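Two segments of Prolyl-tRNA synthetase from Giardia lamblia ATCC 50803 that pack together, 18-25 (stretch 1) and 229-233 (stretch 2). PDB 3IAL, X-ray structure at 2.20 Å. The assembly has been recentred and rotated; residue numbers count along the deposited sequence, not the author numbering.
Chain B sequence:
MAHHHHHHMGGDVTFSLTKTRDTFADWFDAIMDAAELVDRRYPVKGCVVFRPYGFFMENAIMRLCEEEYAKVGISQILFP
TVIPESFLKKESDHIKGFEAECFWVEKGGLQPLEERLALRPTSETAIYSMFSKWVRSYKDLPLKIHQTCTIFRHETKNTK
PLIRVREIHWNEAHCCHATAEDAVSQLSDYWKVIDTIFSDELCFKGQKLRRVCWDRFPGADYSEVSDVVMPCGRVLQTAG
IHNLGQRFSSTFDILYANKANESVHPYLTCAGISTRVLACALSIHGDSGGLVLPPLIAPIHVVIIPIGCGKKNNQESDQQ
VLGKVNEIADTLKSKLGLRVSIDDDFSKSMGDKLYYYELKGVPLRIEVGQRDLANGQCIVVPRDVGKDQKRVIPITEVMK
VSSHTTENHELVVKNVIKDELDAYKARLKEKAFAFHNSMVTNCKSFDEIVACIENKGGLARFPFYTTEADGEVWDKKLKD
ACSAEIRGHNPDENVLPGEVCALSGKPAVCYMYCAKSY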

# COMPACT_ATOMS: atom_id res chain seq x y z
N THR B 18 -11.38 1.30 33.04
CA THR B 18 -11.57 2.73 32.83
C THR B 18 -10.22 3.32 32.43
O THR B 18 -9.19 2.98 33.02
CB THR B 18 -12.13 3.44 34.09
OG1 THR B 18 -13.33 2.78 34.51
CG2 THR B 18 -12.45 4.91 33.81
N LYS B 19 -10.23 4.16 31.40
CA LYS B 19 -9.00 4.67 30.80
C LYS B 19 -8.64 6.01 31.42
O LYS B 19 -9.28 7.03 31.11
CB LYS B 19 -9.17 4.80 29.29
CG LYS B 19 -7.92 5.28 28.56
CD LYS B 19 -8.25 5.86 27.18
CE LYS B 19 -8.91 7.23 27.27
NZ LYS B 19 -9.38 7.68 25.94
N THR B 20 -7.63 6.00 32.29
CA THR B 20 -7.17 7.20 32.98
C THR B 20 -5.65 7.35 32.90
O THR B 20 -4.95 6.49 32.34
CB THR B 20 -7.54 7.15 34.47
OG1 THR B 20 -6.79 6.11 35.11
CG2 THR B 20 -9.03 6.90 34.65
N ARG B 21 -5.15 8.44 33.48
CA ARG B 21 -3.72 8.70 33.59
C ARG B 21 -2.98 7.54 34.24
O ARG B 21 -1.94 7.10 33.74
CB ARG B 21 -3.50 9.99 34.38
CG ARG B 21 -2.04 10.38 34.55
CD ARG B 21 -1.91 11.86 34.91
NE ARG B 21 -0.52 12.32 34.83
CZ ARG B 21 0.20 12.78 35.85
NH1 ARG B 21 -0.30 12.85 37.08
NH2 ARG B 21 1.45 13.18 35.63
N ASP B 22 -3.52 7.03 35.35
CA ASP B 22 -2.88 5.94 36.08
C ASP B 22 -2.96 4.58 35.35
O ASP B 22 -2.05 3.76 35.50
CB ASP B 22 -3.49 5.82 37.48
CG ASP B 22 -3.10 6.98 38.40
OD1 ASP B 22 -2.72 8.07 37.92
OD2 ASP B 22 -3.17 6.79 39.63
N THR B 23 -4.03 4.36 34.57
CA THR B 23 -4.28 3.05 33.95
C THR B 23 -3.89 2.93 32.47
O THR B 23 -3.81 1.82 31.95
CB THR B 23 -5.78 2.63 34.06
OG1 THR B 23 -6.59 3.48 33.23
CG2 THR B 23 -6.29 2.67 35.51
N PHE B 24 -3.63 4.06 31.80
CA PHE B 24 -3.50 4.05 30.35
C PHE B 24 -2.53 3.02 29.79
O PHE B 24 -2.86 2.32 28.85
CB PHE B 24 -3.10 5.42 29.78
CG PHE B 24 -2.86 5.37 28.30
CD1 PHE B 24 -3.91 5.13 27.43
CD2 PHE B 24 -1.57 5.46 27.79
CE1 PHE B 24 -3.68 5.04 26.05
CE2 PHE B 24 -1.35 5.39 26.42
CZ PHE B 24 -2.40 5.17 25.56
N ALA B 25 -1.32 2.96 30.36
CA ALA B 25 -0.28 2.02 29.92
C ALA B 25 -0.78 0.57 29.91
O ALA B 25 -0.55 -0.16 28.95
CB ALA B 25 0.96 2.15 30.82
N VAL B 229 -0.89 15.07 23.18
CA VAL B 229 -1.10 14.63 24.56
C VAL B 229 -1.84 13.29 24.60
O VAL B 229 -2.93 13.15 24.06
CB VAL B 229 -1.88 15.66 25.38
CG1 VAL B 229 -2.06 15.15 26.81
CG2 VAL B 229 -1.17 17.01 25.36
N MET B 230 -1.21 12.30 25.24
CA MET B 230 -1.78 10.97 25.41
C MET B 230 -2.47 10.87 26.78
O MET B 230 -2.21 11.69 27.66
CB MET B 230 -0.68 9.93 25.28
CG MET B 230 -0.05 9.90 23.89
SD MET B 230 -1.11 9.08 22.68
CE MET B 230 -0.91 7.38 23.18
N PRO B 231 -3.35 9.86 26.96
CA PRO B 231 -4.11 9.75 28.22
C PRO B 231 -3.27 9.62 29.49
O PRO B 231 -3.76 9.95 30.55
CB PRO B 231 -4.98 8.50 28.01
CG PRO B 231 -5.09 8.35 26.54
CD PRO B 231 -3.81 8.88 25.96
N CYS B 232 -2.03 9.16 29.37
CA CYS B 232 -1.11 9.08 30.51
C CYS B 232 -0.54 10.45 30.90
O CYS B 232 0.04 10.58 31.97
CB CYS B 232 0.04 8.12 30.20
SG CYS B 232 1.02 8.57 28.71
N GLY B 233 -0.67 11.45 30.04
CA GLY B 233 -0.15 12.78 30.32
C GLY B 233 1.19 13.08 29.68
O GLY B 233 1.66 14.22 29.72

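A tight turn can serve as a docking site for a distant piece of the same chain, using apolar side chains and backbone carbonyl oxygens together. The packing of residues 18-25 against 229-233 in this prolyl-tRNA synthetase illustrates the principle on a small scale, with 338 Å² covered between the stretches and Phe 24, Met 230 and Pro 231 buried.

Apolar packing centres on Phe 24, whose CA-to-CB bond points toward the turn and whose flat ring, in the t rotamer (chi1 175°), offers an apolar face. Pro 231 answers from the other stretch. Its CD lies over one face of the ring, 3.9 Å from the centroid of Phe 24 and 14° off the ring normal, a CH-pi contact, while its CG comes within 3.5 Å of Phe 24 CD1. A proline suits this place because its compact, rigid ring presents methylene groups to an aromatic face, and its phi of -59° fits the second position of a type I turn. Met 230 starts out sideways, but its flexible side chain, in the m,m,m rotamer, brings CE to 3.6 Å from Phe 24 CZ. Cys 232 adds its CB, 3.9 Å from Phe 24 CD2; its SG stands obliquely to the ring, 5.2 Å from the centroid of Phe 24. Lys 19 contributes its aliphatic portion, with CE 4.0 Å from Pro 231 CG, while its amino group is hydrogen-bonded elsewhere in the structure.

Polar contacts across the stretches are slighter and gather at Arg 21, a long side chain with a donor at NE. That NE donates a weak hydrogen bond to Cys 232 O, at 3.4 Å and an angle of 135°; the oxygen lies at the edge of the guanidinium, near its plane. The t rotamer at chi1 (-179°) places Arg 21 CG 3.3 Å from Cys 232 O, and NH1 and NH2 are hydrogen-bonded elsewhere in the structure. Arg 21 CA makes a CA-H...O contact of 3.3 Å with Pro 231 O, consistent with the close backbone approach here, 4.1 Å between Arg 21 CA and Cys 232 CA.

Local hydrogen bonds support both partners. The turn is closed by Gly 233 N to Met 230 O at 2.8 Å. With phi at 98°, Gly 233 occupies a conformation that calls for glycine, and a CB there would also lie just 3.1 Å from Arg 21 NE. In the first stretch, Thr 23 OG1 donates to Thr 18 O at 2.7 Å and accepts from Thr 20 N at 2.9 Å, tying together the segment that leads into the helix containing Phe 24.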